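Local coordinates for protein congerin-1 (Conger myriaster, PDB 1C1L) that binds beta-galactosides such as lactose as a homodimeric galectin whose physiological role is not yet known, at residues V60-L65 with N69-E74; V33-S38 with L42-D47; Y100-I103 with P107-E110. One frame throughout, in Å; residues are numbered along the deposited sequence.

Interaction 1. Residues V60-L65 with N69-E74. With GAL (beta-D-galactopyranose), chain B; BGC (beta-D-glucopyranose), chain C.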
loop_
_atom_site.group_PDB
_atom_site.type_symbol
_atom_site.label_atom_id
_atom_site.label_comp_id
_atom_site.label_asym_id
_atom_site.label_seq_id
_atom_site.Cartn_x
_atom_site.Cartn_y
_atom_site.Cartn_z
ATOM N N VAL A 60 -5.851 -17.717 14.911
ATOM C CA VAL A 60 -4.603 -18.138 15.504
ATOM C C VAL A 60 -3.616 -16.999 15.280
ATOM O O VAL A 60 -3.430 -16.543 14.145
ATOM C CB VAL A 60 -4.070 -19.418 14.829
ATOM C CG1 VAL A 60 -2.705 -19.784 15.395
ATOM C CG2 VAL A 60 -5.041 -20.570 15.067
ATOM N N MET A 61 -2.961 -16.565 16.333
ATOM C CA MET A 61 -1.944 -15.529 16.286
ATOM C C MET A 61 -0.632 -16.117 16.769
ATOM O O MET A 61 -0.586 -16.886 17.743
ATOM C CB MET A 61 -2.326 -14.373 17.184
ATOM C CG MET A 61 -3.561 -13.657 16.678
ATOM S SD MET A 61 -4.064 -12.353 17.817
ATOM C CE MET A 61 -5.059 -13.332 18.904
ATOM N N ASN A 62 0.446 -15.770 16.078
ATOM C CA ASN A 62 1.751 -16.255 16.450
ATOM C C ASN A 62 2.803 -15.351 15.818
ATOM O O ASN A 62 2.450 -14.378 15.133
ATOM C CB ASN A 62 1.902 -17.684 15.953
ATOM C CG ASN A 62 2.867 -18.499 16.802
ATOM O OD1 ASN A 62 3.637 -17.984 17.615
ATOM N ND2 ASN A 62 2.890 -19.811 16.620
ATOM N N SER A 63 4.068 -15.675 16.032
ATOM C CA SER A 63 5.219 -15.015 15.453
ATOM C C SER A 63 6.254 -16.098 15.147
ATOM O O SER A 63 6.113 -17.270 15.545
ATOM C CB SER A 63 5.756 -14.011 16.465
ATOM O OG SER A 63 6.240 -14.641 17.641
ATOM N N THR A 64 7.291 -15.723 14.398
ATOM C CA THR A 64 8.378 -16.621 14.084
ATOM C C THR A 64 9.601 -15.793 13.714
ATOM O O THR A 64 9.503 -14.732 13.085
ATOM C CB THR A 64 8.018 -17.570 12.904
ATOM O OG1 THR A 64 9.176 -18.391 12.767
ATOM C CG2 THR A 64 7.631 -16.883 11.594
ATOM N N LEU A 65 10.745 -16.284 14.142
ATOM C CA LEU A 65 12.024 -15.733 13.746
ATOM C C LEU A 65 12.671 -16.635 12.711
ATOM O O LEU A 65 13.726 -16.306 12.169
ATOM C CB LEU A 65 12.914 -15.606 14.975
ATOM C CG LEU A 65 12.560 -14.526 15.998
ATOM C CD1 LEU A 65 13.474 -14.633 17.204
ATOM C CD2 LEU A 65 12.659 -13.156 15.337
ATOM N N ASN A 69 9.703 -22.978 10.445
ATOM C CA ASN A 69 10.244 -23.824 11.500
ATOM C C ASN A 69 10.445 -23.082 12.806
ATOM O O ASN A 69 11.121 -23.577 13.711
ATOM C CB ASN A 69 11.560 -24.442 11.033
ATOM C CG ASN A 69 11.238 -25.493 9.992
ATOM O OD1 ASN A 69 10.447 -26.421 10.183
ATOM N ND2 ASN A 69 11.708 -25.319 8.776
ATOM N N GLY A 70 9.886 -21.884 12.975
ATOM C CA GLY A 70 10.103 -21.170 14.221
ATOM C C GLY A 70 8.817 -20.721 14.872
ATOM O O GLY A 70 8.896 -19.824 15.712
ATOM N N TRP A 71 7.642 -21.230 14.515
ATOM C CA TRP A 71 6.389 -20.785 15.123
ATOM C C TRP A 71 6.448 -20.996 16.622
ATOM O O TRP A 71 6.878 -22.062 17.079
ATOM C CB TRP A 71 5.204 -21.546 14.557
ATOM C CG TRP A 71 5.004 -21.312 13.070
ATOM C CD1 TRP A 71 5.145 -22.326 12.165
ATOM C CD2 TRP A 71 4.672 -20.116 12.480
ATOM N NE1 TRP A 71 4.891 -21.778 10.996
ATOM C CE2 TRP A 71 4.596 -20.474 11.134
ATOM C CE3 TRP A 71 4.398 -18.816 12.895
ATOM C CZ2 TRP A 71 4.273 -19.504 10.176
ATOM C CZ3 TRP A 71 4.075 -17.851 11.940
ATOM C CH2 TRP A 71 4.003 -18.197 10.587
ATOM N N GLU A 72 6.032 -19.979 17.358
ATOM C CA GLU A 72 6.154 -20.011 18.802
ATOM C C GLU A 72 4.818 -20.326 19.475
ATOM O O GLU A 72 4.037 -21.124 18.947
ATOM C CB GLU A 72 6.728 -18.669 19.222
ATOM C CG GLU A 72 8.080 -18.342 18.585
ATOM C CD GLU A 72 8.809 -17.163 19.187
ATOM O OE1 GLU A 72 8.464 -16.742 20.281
ATOM O OE2 GLU A 72 9.741 -16.670 18.565
ATOM N N THR A 73 4.510 -19.752 20.651
ATOM C CA THR A 73 3.233 -19.989 21.308
ATOM C C THR A 73 2.053 -19.317 20.616
ATOM O O THR A 73 1.986 -18.110 20.440
ATOM C CB THR A 73 3.325 -19.481 22.773
ATOM O OG1 THR A 73 4.439 -20.175 23.340
ATOM C CG2 THR A 73 2.055 -19.713 23.594
ATOM N N GLU A 74 1.104 -20.136 20.180
ATOM C CA GLU A 74 -0.123 -19.632 19.604
ATOM C C GLU A 74 -1.036 -19.031 20.651
ATOM O O GLU A 74 -1.082 -19.465 21.812
ATOM C CB GLU A 74 -0.905 -20.740 18.932
ATOM C CG GLU A 74 -0.123 -21.369 17.806
ATOM C CD GLU A 74 -0.887 -22.432 17.033
ATOM O OE1 GLU A 74 -1.855 -22.986 17.540
ATOM O OE2 GLU A 74 -0.506 -22.708 15.907
HETATM C C1 GAL B . 0.868 -23.808 11.910
HETATM C C2 GAL B . 0.622 -23.555 10.422
HETATM C C3 GAL B . 1.331 -22.278 9.968
HETATM C C4 GAL B . 0.971 -21.097 10.889
HETATM C C5 GAL B . 1.187 -21.486 12.346
HETATM C C6 GAL B . 0.752 -20.396 13.301
HETATM O O2 GAL B . 1.113 -24.663 9.679
HETATM O O3 GAL B . 0.950 -21.993 8.632
HETATM O O4 GAL B . -0.386 -20.746 10.667
HETATM O O5 GAL B . 0.443 -22.686 12.673
HETATM O O6 GAL B . 1.017 -20.765 14.631
HETATM C C2 BGC C . -0.777 -26.225 15.755
HETATM C C3 BGC C . -1.003 -25.643 14.349
HETATM C C4 BGC C . 0.336 -25.327 13.707
HETATM C C5 BGC C . 1.213 -26.588 13.703
HETATM C C6 BGC C . 2.578 -26.349 13.092
HETATM C C1 BGC C . 0.180 -27.414 15.696
HETATM O O1 BGC C . 0.482 -27.828 16.971
HETATM O O2 BGC C . -2.023 -26.644 16.293
HETATM O O3 BGC C . -1.783 -24.467 14.449
HETATM O O4 BGC C . 0.122 -24.885 12.339
HETATM O O5 BGC C . 1.408 -27.012 15.062
HETATM O O6 BGC C . 3.297 -25.344 13.790
HETATM O O HOH W 1 10.751 -18.025 16.388
#
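Asn62 and Glu72 join the end of strand 55-64 to the loop that follows it; the strand end and the loop form one wall of the galectin carbohydrate site, through Val60, Asn62, Trp71 and Glu74, and lactose occupies it here. The side chain of Asn62 is worth following outward. Its CG stands opposite the backbone N (chi1 -152°), which swings the amide toward segment 69-74. CB comes 3.5 Å from O6 of galactose. OD1 turns back to accept from Ser63 N and more weakly from Glu72 N, and Arg114 is a further donor to it. At the tip, ND2 splits its two hydrogens: one goes to Glu72 O at 2.9 Å, coming from above that carbonyl plane, the other runs almost straight (171°) to galactose O6. With both ends of the amide engaged, its flip is fixed and its N-H is aimed at the sugar.

Glu72 N also donates to Ser63 O, nearly in line with that carbonyl. Further along, the Trp71 indole is sandwiched: galactose C5 sits 3.7 Å above the ring plane on one face, while on the opposite face Thr64 CG2 makes a CH-pi contact, 4.0 Å from the centroid of the six-membered ring. Stacking of galactose on a tryptophan is the hallmark of galectins. Asp68 accepts from Trp71 NE1.

Glu74 reaches the sugar with an extended chain, its CD lying against Val60 CG1. OE1 is taken by a salt bridge with Arg76, which leaves OE2 to face both rings of the disaccharide. Glu74 OE2 alone accepts from GAL O6 at 2.8 Å and from BGC O3 at 2.6 Å.

Interaction 2. Residues V33-S38 with L42-D47. With GAL (beta-D-galactopyranose), chain B.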
loop_
_atom_site.group_PDB
_atom_site.type_symbol
_atom_site.label_atom_id
_atom_site.label_comp_id
_atom_site.label_asym_id
_atom_site.label_seq_id
_atom_site.Cartn_x
_atom_site.Cartn_y
_atom_site.Cartn_z
ATOM N N VAL A 33 -2.652 -12.434 7.717
ATOM C CA VAL A 33 -2.035 -11.124 7.574
ATOM C C VAL A 33 -0.730 -11.291 8.332
ATOM O O VAL A 33 -0.704 -11.748 9.483
ATOM C CB VAL A 33 -2.861 -10.013 8.248
ATOM C CG1 VAL A 33 -2.129 -8.689 8.139
ATOM C CG2 VAL A 33 -4.227 -9.914 7.577
ATOM N N ASN A 34 0.370 -10.945 7.665
ATOM C CA ASN A 34 1.698 -11.104 8.222
ATOM C C ASN A 34 2.460 -9.789 8.203
ATOM O O ASN A 34 2.580 -9.192 7.135
ATOM C CB ASN A 34 2.495 -12.107 7.400
ATOM C CG ASN A 34 1.740 -13.409 7.252
ATOM O OD1 ASN A 34 1.749 -14.264 8.141
ATOM N ND2 ASN A 34 0.998 -13.584 6.165
ATOM N N VAL A 35 2.935 -9.302 9.353
ATOM C CA VAL A 35 3.795 -8.120 9.399
ATOM C C VAL A 35 5.074 -8.447 10.154
ATOM O O VAL A 35 5.099 -9.190 11.157
ATOM C CB VAL A 35 3.158 -6.871 10.111
ATOM C CG1 VAL A 35 2.094 -6.298 9.200
ATOM C CG2 VAL A 35 2.557 -7.215 11.465
ATOM N N GLY A 36 6.171 -7.903 9.653
ATOM C CA GLY A 36 7.444 -8.128 10.281
ATOM C C GLY A 36 8.546 -7.566 9.423
ATOM O O GLY A 36 8.382 -6.535 8.762
ATOM N N GLU A 37 9.664 -8.272 9.410
ATOM C CA GLU A 37 10.815 -7.856 8.627
ATOM C C GLU A 37 10.859 -8.554 7.271
ATOM O O GLU A 37 11.394 -8.031 6.295
ATOM C CB GLU A 37 12.086 -8.178 9.357
ATOM C CG GLU A 37 12.388 -7.638 10.765
ATOM C CD GLU A 37 13.763 -8.098 11.235
ATOM O OE1 GLU A 37 14.186 -9.203 10.900
ATOM O OE2 GLU A 37 14.430 -7.349 11.940
ATOM N N SER A 38 10.296 -9.747 7.171
ATOM C CA SER A 38 10.327 -10.535 5.951
ATOM C C SER A 38 9.359 -11.683 6.174
ATOM O O SER A 38 8.911 -11.884 7.304
ATOM C CB SER A 38 11.743 -11.091 5.704
ATOM O OG SER A 38 12.227 -12.029 6.674
ATOM N N LEU A 42 8.618 -12.695 11.302
ATOM C CA LEU A 42 7.336 -12.047 11.454
ATOM C C LEU A 42 7.022 -11.712 12.898
ATOM O O LEU A 42 7.111 -12.601 13.761
ATOM C CB LEU A 42 6.243 -12.963 10.911
ATOM C CG LEU A 42 6.307 -13.335 9.437
ATOM C CD1 LEU A 42 5.243 -14.367 9.141
ATOM C CD2 LEU A 42 6.113 -12.090 8.587
ATOM N N SER A 43 6.681 -10.449 13.197
ATOM C CA SER A 43 6.220 -10.088 14.530
ATOM C C SER A 43 4.758 -10.493 14.729
ATOM O O SER A 43 4.354 -10.786 15.857
ATOM C CB SER A 43 6.359 -8.586 14.761
ATOM O OG SER A 43 7.718 -8.264 14.983
ATOM N N LEU A 44 3.927 -10.544 13.694
ATOM C CA LEU A 44 2.551 -10.972 13.861
ATOM C C LEU A 44 2.117 -11.722 12.622
ATOM O O LEU A 44 2.320 -11.262 11.491
ATOM C CB LEU A 44 1.620 -9.759 14.090
ATOM C CG LEU A 44 0.111 -10.056 14.171
ATOM C CD1 LEU A 44 -0.211 -10.878 15.400
ATOM C CD2 LEU A 44 -0.651 -8.743 14.172
ATOM N N HIS A 45 1.590 -12.918 12.877
ATOM C CA HIS A 45 0.972 -13.764 11.874
ATOM C C HIS A 45 -0.441 -13.872 12.409
ATOM O O HIS A 45 -0.631 -14.423 13.498
ATOM C CB HIS A 45 1.638 -15.142 11.846
ATOM C CG HIS A 45 0.900 -16.214 11.047
ATOM N ND1 HIS A 45 0.815 -16.383 9.740
ATOM C CD2 HIS A 45 0.258 -17.285 11.628
ATOM C CE1 HIS A 45 0.155 -17.485 9.493
ATOM N NE2 HIS A 45 -0.179 -18.016 10.635
ATOM N N LEU A 46 -1.447 -13.366 11.700
ATOM C CA LEU A 46 -2.823 -13.373 12.158
ATOM C C LEU A 46 -3.574 -14.252 11.186
ATOM O O LEU A 46 -3.845 -13.847 10.050
ATOM C CB LEU A 46 -3.364 -11.938 12.135
ATOM C CG LEU A 46 -4.869 -11.760 12.383
ATOM C CD1 LEU A 46 -5.217 -12.123 13.811
ATOM C CD2 LEU A 46 -5.254 -10.338 12.080
ATOM N N ASP A 47 -3.883 -15.474 11.606
ATOM C CA ASP A 47 -4.484 -16.468 10.742
ATOM C C ASP A 47 -5.968 -16.699 11.034
ATOM O O ASP A 47 -6.345 -17.020 12.168
ATOM C CB ASP A 47 -3.680 -17.765 10.911
ATOM C CG ASP A 47 -3.768 -18.745 9.756
ATOM O OD1 ASP A 47 -4.031 -18.370 8.620
ATOM O OD2 ASP A 47 -3.553 -19.918 10.001
HETATM C C1 GAL B . 0.868 -23.808 11.910
HETATM C C2 GAL B . 0.622 -23.555 10.422
HETATM C C3 GAL B . 1.331 -22.278 9.968
HETATM C C4 GAL B . 0.971 -21.097 10.889
HETATM C C5 GAL B . 1.187 -21.486 12.346
HETATM C C6 GAL B . 0.752 -20.396 13.301
HETATM O O2 GAL B . 1.113 -24.663 9.679
HETATM O O3 GAL B . 0.950 -21.993 8.632
HETATM O O4 GAL B . -0.386 -20.746 10.667
HETATM O O5 GAL B . 0.443 -22.686 12.673
HETATM O O6 GAL B . 1.017 -20.765 14.631
#
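The His45 imidazole and the Asn34 amide lie side by side, their planes only 27° apart. Asn34 OD1 sits in the ring plane, at the edge, and accepts from His45 ND1 at 2.8 Å with a nearly straight N-H (163°). The ring is set there by a CG anti to the backbone N of His45 (chi1 168°). At the far edge His45 NE2 is 2.7 Å from galactose O4 in a hydrogen bond, and the Trp71 ring meets the imidazole at a slant. The setting is an antiparallel hairpin in the sugar-binding sheet of the galectin sandwich. Asn34 is thus a second-shell residue: its carbonyl fixes the rotation of the ring and, by accepting from ND1, would favour a proton there, while Ser32 accepts from its own ND2.

On the other face of the sheet Val33, Val35, Leu44 and Leu46 point into the core, where Val35 CG2 packs on Leu44 CB at 3.8 Å. Past Val35 the register slips by one in a classic beta bulge, with Ser43 and Leu44 both facing that valine. Leu42 crosses the Asn34 side chain, CD1 lying 3.6 Å from Asn34 OD1. Val35 O takes Leu44 N at 3.1 Å and, more weakly, Ser43 N.

Interaction 3. Residues Y100-I103 with P107-E110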
loop_
_atom_site.group_PDB
_atom_site.type_symbol
_atom_site.label_atom_id
_atom_site.label_comp_id
_atom_site.label_asym_id
_atom_site.label_seq_id
_atom_site.Cartn_x
_atom_site.Cartn_y
_atom_site.Cartn_z
ATOM N N TYR A 100 -2.245 -4.272 18.661
ATOM C CA TYR A 100 -3.659 -4.032 18.834
ATOM C C TYR A 100 -4.279 -4.311 17.475
ATOM O O TYR A 100 -3.952 -3.656 16.471
ATOM C CB TYR A 100 -3.871 -2.583 19.251
ATOM C CG TYR A 100 -3.077 -2.240 20.500
ATOM C CD1 TYR A 100 -3.565 -2.640 21.739
ATOM C CD2 TYR A 100 -1.871 -1.540 20.417
ATOM C CE1 TYR A 100 -2.860 -2.346 22.897
ATOM C CE2 TYR A 100 -1.157 -1.241 21.579
ATOM C CZ TYR A 100 -1.667 -1.650 22.813
ATOM O OH TYR A 100 -1.001 -1.378 23.985
ATOM N N ILE A 101 -5.184 -5.281 17.426
ATOM C CA ILE A 101 -5.802 -5.752 16.196
ATOM C C ILE A 101 -7.270 -5.393 16.237
ATOM O O ILE A 101 -8.032 -5.845 17.102
ATOM C CB ILE A 101 -5.602 -7.276 16.078
ATOM C CG1 ILE A 101 -4.109 -7.611 16.080
ATOM C CG2 ILE A 101 -6.253 -7.792 14.789
ATOM C CD1 ILE A 101 -3.746 -8.948 16.757
ATOM N N ASP A 102 -7.700 -4.544 15.336
ATOM C CA ASP A 102 -9.082 -4.146 15.285
ATOM C C ASP A 102 -9.677 -4.695 14.000
ATOM O O ASP A 102 -9.401 -4.196 12.905
ATOM C CB ASP A 102 -9.122 -2.611 15.348
ATOM C CG ASP A 102 -10.482 -1.936 15.293
ATOM O OD1 ASP A 102 -11.418 -2.437 14.674
ATOM O OD2 ASP A 102 -10.610 -0.865 15.873
ATOM N N ILE A 103 -10.538 -5.707 14.121
ATOM C CA ILE A 103 -11.197 -6.256 12.956
ATOM C C ILE A 103 -12.497 -5.487 12.748
ATOM O O ILE A 103 -13.285 -5.265 13.675
ATOM C CB ILE A 103 -11.447 -7.761 13.191
ATOM C CG1 ILE A 103 -10.104 -8.450 13.370
ATOM C CG2 ILE A 103 -12.206 -8.371 12.013
ATOM C CD1 ILE A 103 -10.229 -9.870 13.932
ATOM N N PRO A 107 -14.008 -8.265 16.616
ATOM C CA PRO A 107 -13.345 -7.990 17.870
ATOM C C PRO A 107 -12.068 -7.183 17.731
ATOM O O PRO A 107 -11.474 -6.962 16.660
ATOM C CB PRO A 107 -13.155 -9.376 18.444
ATOM C CG PRO A 107 -12.796 -10.169 17.205
ATOM C CD PRO A 107 -13.818 -9.652 16.196
ATOM N N ASN A 108 -11.662 -6.753 18.903
ATOM C CA ASN A 108 -10.385 -6.116 19.080
ATOM C C ASN A 108 -9.588 -7.155 19.832
ATOM O O ASN A 108 -10.076 -7.739 20.811
ATOM C CB ASN A 108 -10.514 -4.851 19.909
ATOM C CG ASN A 108 -11.377 -3.843 19.180
ATOM O OD1 ASN A 108 -12.233 -3.191 19.764
ATOM N ND2 ASN A 108 -11.248 -3.657 17.878
ATOM N N LEU A 109 -8.394 -7.469 19.364
ATOM C CA LEU A 109 -7.531 -8.459 19.995
ATOM C C LEU A 109 -6.199 -7.806 20.311
ATOM O O LEU A 109 -5.878 -6.748 19.766
ATOM C CB LEU A 109 -7.308 -9.656 19.064
ATOM C CG LEU A 109 -8.546 -10.429 18.610
ATOM C CD1 LEU A 109 -8.234 -11.386 17.477
ATOM C CD2 LEU A 109 -9.089 -11.169 19.815
ATOM N N GLU A 110 -5.417 -8.358 21.231
ATOM C CA GLU A 110 -4.085 -7.869 21.539
ATOM C C GLU A 110 -3.175 -9.057 21.410
ATOM O O GLU A 110 -3.621 -10.195 21.579
ATOM C CB GLU A 110 -3.952 -7.383 22.947
ATOM C CG GLU A 110 -4.701 -6.090 23.146
ATOM C CD GLU A 110 -4.805 -5.620 24.587
ATOM O OE1 GLU A 110 -4.252 -6.244 25.493
ATOM O OE2 GLU A 110 -5.459 -4.609 24.805
HETATM O O HOH W 2 -13.549 -3.709 15.993
#
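Strands 100-103 and 108-110 run antiparallel, their axes 4.6 Å apart at the closest point, with Ile101 and Leu109 as the hydrogen-bonded pair and Tyr100-Glu110 and Asp102-Asn108 as the non-hydrogen-bonded pairs around it. Ile101 and Leu109 exchange two backbone bonds, N to O in each direction, both 2.8 Å long. A third, from Ile103 N to Pro107 O, is close to straight and closes the hairpin toward its turn.

The two faces differ sharply. Ile101 and Leu109 share the inner one, meeting CB to CB at 4.2 Å, and both face the other sheet of the sandwich. Nearer the turn, Ile103 sends CD1 across to the Pro107 ring, 4.2 Å from its CG, and touches Leu109 CD1 as well.

Polar groups occupy the outer face. Asp102 and Asn108 point the same way, their carboxylate and amide planes 67° apart. With its CG anti to the carbonyl carbon (chi1 -63°), Asn108 brings ND2 over to its neighbour; although Asn108 ND2 comes within 3.2 Å of Asp102 CG, the angles are poor for a direct bond to either oxygen. A water lies between instead, within hydrogen-bonding distance of Asp102 OD1 and Ile103 O and weakly tied to Asn108 ND2. At the other end Glu110 crosses Tyr100: its CG is 3.9 Å from CD1 of the ring, and OE2 lies at the ring edge with the carboxylate turned almost perpendicular (86°). The polar tips look elsewhere, Tyr100 OH to Asp95 and Glu110 OE1 to a salt bridge with Lys98. This is a hairpin at the edge of the sheet within this chain, its apolar face packed on the sugar-binding sheet of the galectin beta sandwich and its polar face turned outward.

How the interactions relate
From the N terminus, interaction 2 comes first and closes the short turn between strands 30-35 and 41-52. Interaction 1 then closes the loop after strand 55-64, and interaction 3 the turn between strands 98-103 and 108-112. The three follow in series; none nests in or crosses another. Strands 41-52 and 55-64 are neighbours in one sheet, so interactions 1 and 2 meet directly, with Asn62 O and Val60 O facing His45 N and Asp47 N, and both touch galactose. Interaction 3 belongs to the other sheet. It reaches them through the core, where Ile101 packs against Met61 from interaction 1 and Leu44 and Leu46 from interaction 2.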